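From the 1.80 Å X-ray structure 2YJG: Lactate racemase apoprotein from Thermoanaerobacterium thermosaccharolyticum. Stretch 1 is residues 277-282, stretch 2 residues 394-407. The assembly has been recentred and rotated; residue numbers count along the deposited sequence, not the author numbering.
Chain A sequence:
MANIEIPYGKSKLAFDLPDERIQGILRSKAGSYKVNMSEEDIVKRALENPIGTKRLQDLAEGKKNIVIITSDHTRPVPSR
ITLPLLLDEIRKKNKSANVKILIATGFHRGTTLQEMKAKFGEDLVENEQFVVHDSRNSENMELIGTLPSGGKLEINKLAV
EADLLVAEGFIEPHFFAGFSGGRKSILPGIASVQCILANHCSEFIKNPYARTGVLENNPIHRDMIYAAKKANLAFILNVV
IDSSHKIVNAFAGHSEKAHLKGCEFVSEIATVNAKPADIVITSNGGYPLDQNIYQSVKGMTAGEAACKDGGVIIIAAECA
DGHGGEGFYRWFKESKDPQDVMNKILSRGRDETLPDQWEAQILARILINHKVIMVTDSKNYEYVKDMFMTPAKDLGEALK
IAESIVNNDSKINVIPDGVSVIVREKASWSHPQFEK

Stretch 1 (277-282) ADIVIT
Stretch 2 (394-407) DLGEALKIAESIVN

This is a small, almost wholly apolar contact in which a helix lies nearly antiparallel along a buried strand, held by side-chain packing with no hydrogen bond across it. The axes of strand 279-282 and helix 395-405 approach to 10.1 Å, the usual spacing of a helix on a sheet, and their N-to-C directions differ by 161°. The register follows from the opposed directions: CA of Asp278 lies 7.0 Å from CA of Val406, CA of Ile279 lies 7.1 Å from CA of Ala402, and CA of Ile281 lies 8.5 Å from CA of Leu395. Together the two stretches bury 343 Å².

The strand is extended, with phi/psi of -132/135 at Ile279, -122/139 at Val280 and -113/124 at Ile281. Alternation turns Ile279 and Ile281 toward the helix and leaves Val280 (chi1 t) out of its reach. Both isoleucines are mt. The chain turns a corner at Asp278, at -70/-28.

The helix keeps phi near -60° and psi near -45° and runs on i to i+4 bonds, such as Glu403 N to Leu399 O at 2.8 Å. Asp394, chi1 p, caps its start: Glu397 N donates to Asp394 OD1 at 2.8 Å and 171°, satisfying an amide that has no earlier helical carbonyl to use. Near the other end, Ser404 OG, chi1 p, gives a very short 2.5 Å bond to Ile401 O. Val406, at -104/-107, is the first residue to leave helical geometry, though its N still reaches Ala402 O at 2.9 Å.

Leu395, Leu399, Ala402 and Val406 recur at spacings of four, three and four, which gathers them on one face. Ile279 fills the middle: its CD1 rests 3.8 Å from Ala402 CB and 4.0 Å from Leu399 CD1. The short alanine side chain accompanies a close backbone approach, whereas Leu399 (tp) leaves its backbone sideways and brings its end nearer. Ile279 CD1 also lies 4.3 Å from Glu403 CG, an aliphatic carbon of a side chain (chi1 m, chi2 t) whose CA-to-CB bond points away. Further along, Ile281 CG2 meets Leu395 CD2 (Leu395 is mt) at 4.0 Å, and here two longer side chains span the wider backbone gap.

At the partly exposed edge, Val406 (chi1 t) sets CG1 3.5 Å from Asp278 OD1. This is van der Waals contact between a methyl and a carboxylate oxygen; Asp278 has chi1 m, and its OD2 is hydrogen-bonded elsewhere in the structure.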

# COMPACT_ATOMS: atom_id res chain seq x y z
N ALA A 277 -14.35 -6.20 -48.35
CA ALA A 277 -14.20 -5.05 -49.21
C ALA A 277 -12.76 -4.88 -49.59
O ALA A 277 -11.83 -5.43 -48.96
CB ALA A 277 -14.67 -3.79 -48.50
N ASP A 278 -12.55 -4.11 -50.63
CA ASP A 278 -11.21 -3.82 -51.09
C ASP A 278 -10.40 -2.94 -50.17
O ASP A 278 -9.16 -3.02 -50.22
CB ASP A 278 -11.27 -3.13 -52.44
CG ASP A 278 -11.31 -4.09 -53.52
OD1 ASP A 278 -10.23 -4.67 -53.82
OD2 ASP A 278 -12.41 -4.26 -54.10
N ILE A 279 -11.11 -2.08 -49.42
CA ILE A 279 -10.52 -1.14 -48.43
C ILE A 279 -11.30 -1.24 -47.11
O ILE A 279 -12.53 -1.29 -47.10
CB ILE A 279 -10.50 0.33 -48.94
CG1 ILE A 279 -9.73 0.46 -50.24
CG2 ILE A 279 -9.85 1.27 -47.96
CD1 ILE A 279 -9.88 1.93 -50.91
N VAL A 280 -10.57 -1.28 -46.01
CA VAL A 280 -11.14 -1.19 -44.71
C VAL A 280 -10.50 0.00 -44.01
O VAL A 280 -9.27 0.19 -44.12
CB VAL A 280 -10.83 -2.46 -43.89
CG1 VAL A 280 -11.38 -2.33 -42.55
CG2 VAL A 280 -11.30 -3.77 -44.60
N ILE A 281 -11.29 0.79 -43.28
CA ILE A 281 -10.81 1.83 -42.36
C ILE A 281 -11.16 1.45 -40.96
O ILE A 281 -12.32 1.14 -40.66
CB ILE A 281 -11.43 3.23 -42.63
CG1 ILE A 281 -10.99 3.70 -44.00
CG2 ILE A 281 -11.09 4.16 -41.47
CD1 ILE A 281 -11.63 5.06 -44.45
N THR A 282 -10.15 1.38 -40.10
CA THR A 282 -10.41 1.06 -38.70
C THR A 282 -9.44 1.82 -37.75
O THR A 282 -8.72 2.74 -38.20
CB THR A 282 -10.37 -0.45 -38.49
OG1 THR A 282 -10.95 -0.79 -37.23
CG2 THR A 282 -8.90 -0.99 -38.63
N ASP A 394 -3.11 11.65 -42.42
CA ASP A 394 -4.48 11.71 -42.03
C ASP A 394 -5.29 10.74 -42.87
O ASP A 394 -4.78 10.14 -43.81
CB ASP A 394 -5.03 13.21 -42.13
CG ASP A 394 -4.91 13.81 -43.54
OD1 ASP A 394 -5.09 13.09 -44.52
OD2 ASP A 394 -4.66 15.06 -43.67
N LEU A 395 -6.56 10.60 -42.54
CA LEU A 395 -7.40 9.62 -43.21
C LEU A 395 -7.62 9.95 -44.69
O LEU A 395 -7.70 9.07 -45.53
CB LEU A 395 -8.73 9.48 -42.45
CG LEU A 395 -8.68 8.75 -41.09
CD1 LEU A 395 -9.87 9.03 -40.29
CD2 LEU A 395 -8.52 7.21 -41.32
N GLY A 396 -7.70 11.22 -45.02
CA GLY A 396 -7.76 11.63 -46.43
C GLY A 396 -6.59 11.17 -47.28
O GLY A 396 -6.80 10.54 -48.30
N GLU A 397 -5.37 11.40 -46.79
CA GLU A 397 -4.20 10.91 -47.48
C GLU A 397 -4.16 9.39 -47.50
O GLU A 397 -3.79 8.82 -48.49
CB GLU A 397 -2.94 11.41 -46.80
CG GLU A 397 -1.71 11.00 -47.53
CD GLU A 397 -0.41 11.55 -46.92
OE1 GLU A 397 -0.20 11.43 -45.70
OE2 GLU A 397 0.42 12.09 -47.69
N ALA A 398 -4.57 8.75 -46.41
CA ALA A 398 -4.54 7.30 -46.35
C ALA A 398 -5.44 6.75 -47.46
O ALA A 398 -5.06 5.83 -48.22
CB ALA A 398 -4.93 6.80 -44.96
N LEU A 399 -6.62 7.34 -47.58
CA LEU A 399 -7.58 6.90 -48.62
C LEU A 399 -7.06 7.11 -50.03
O LEU A 399 -7.24 6.24 -50.89
CB LEU A 399 -8.94 7.57 -48.44
CG LEU A 399 -10.10 6.95 -49.23
CD1 LEU A 399 -10.20 5.42 -48.96
CD2 LEU A 399 -11.41 7.65 -48.85
N LYS A 400 -6.41 8.25 -50.28
CA LYS A 400 -5.79 8.50 -51.61
C LYS A 400 -4.72 7.43 -51.93
O LYS A 400 -4.63 6.93 -53.08
CB LYS A 400 -5.19 9.91 -51.71
CG LYS A 400 -3.90 10.06 -52.57
CD LYS A 400 -2.56 9.79 -51.78
CE LYS A 400 -1.36 10.67 -52.25
NZ LYS A 400 -0.49 10.10 -53.37
N ILE A 401 -3.94 7.05 -50.91
CA ILE A 401 -2.88 6.03 -51.15
C ILE A 401 -3.59 4.71 -51.49
O ILE A 401 -3.27 4.09 -52.48
CB ILE A 401 -1.89 5.89 -49.95
CG1 ILE A 401 -1.04 7.16 -49.70
CG2 ILE A 401 -0.93 4.75 -50.16
CD1 ILE A 401 0.05 7.44 -50.84
N ALA A 402 -4.61 4.34 -50.70
CA ALA A 402 -5.31 3.06 -50.87
C ALA A 402 -5.88 3.03 -52.26
O ALA A 402 -5.70 2.07 -52.97
CB ALA A 402 -6.39 2.89 -49.87
N GLU A 403 -6.58 4.10 -52.63
CA GLU A 403 -7.17 4.19 -53.99
C GLU A 403 -6.17 3.98 -55.12
O GLU A 403 -6.49 3.34 -56.12
CB GLU A 403 -7.93 5.51 -54.13
CG GLU A 403 -9.20 5.51 -53.26
CD GLU A 403 -9.92 6.86 -53.17
OE1 GLU A 403 -9.47 7.84 -53.78
OE2 GLU A 403 -10.94 6.92 -52.46
N SER A 404 -4.96 4.51 -54.97
CA SER A 404 -3.88 4.26 -55.93
C SER A 404 -3.53 2.76 -56.07
O SER A 404 -3.16 2.30 -57.13
CB SER A 404 -2.62 5.00 -55.49
OG SER A 404 -1.90 4.20 -54.55
N ILE A 405 -3.66 2.03 -54.98
CA ILE A 405 -3.32 0.61 -54.88
C ILE A 405 -4.42 -0.26 -55.44
O ILE A 405 -4.14 -1.19 -56.18
CB ILE A 405 -3.11 0.22 -53.38
CG1 ILE A 405 -1.83 0.85 -52.83
CG2 ILE A 405 -3.08 -1.32 -53.20
CD1 ILE A 405 -1.64 0.66 -51.33
N VAL A 406 -5.67 0.06 -55.10
CA VAL A 406 -6.85 -0.66 -55.62
C VAL A 406 -7.51 0.23 -56.70
O VAL A 406 -6.95 0.39 -57.76
CB VAL A 406 -7.84 -1.04 -54.48
CG1 VAL A 406 -9.08 -1.65 -55.05
CG2 VAL A 406 -7.20 -2.04 -53.52
N ASN A 407 -8.67 0.83 -56.41
CA ASN A 407 -9.41 1.71 -57.35
C ASN A 407 -9.99 2.91 -56.60
O ASN A 407 -10.24 2.83 -55.39
CB ASN A 407 -10.58 0.95 -58.01
CG ASN A 407 -10.13 -0.11 -58.98
OD1 ASN A 407 -9.07 0.03 -59.60
ND2 ASN A 407 -10.93 -1.18 -59.14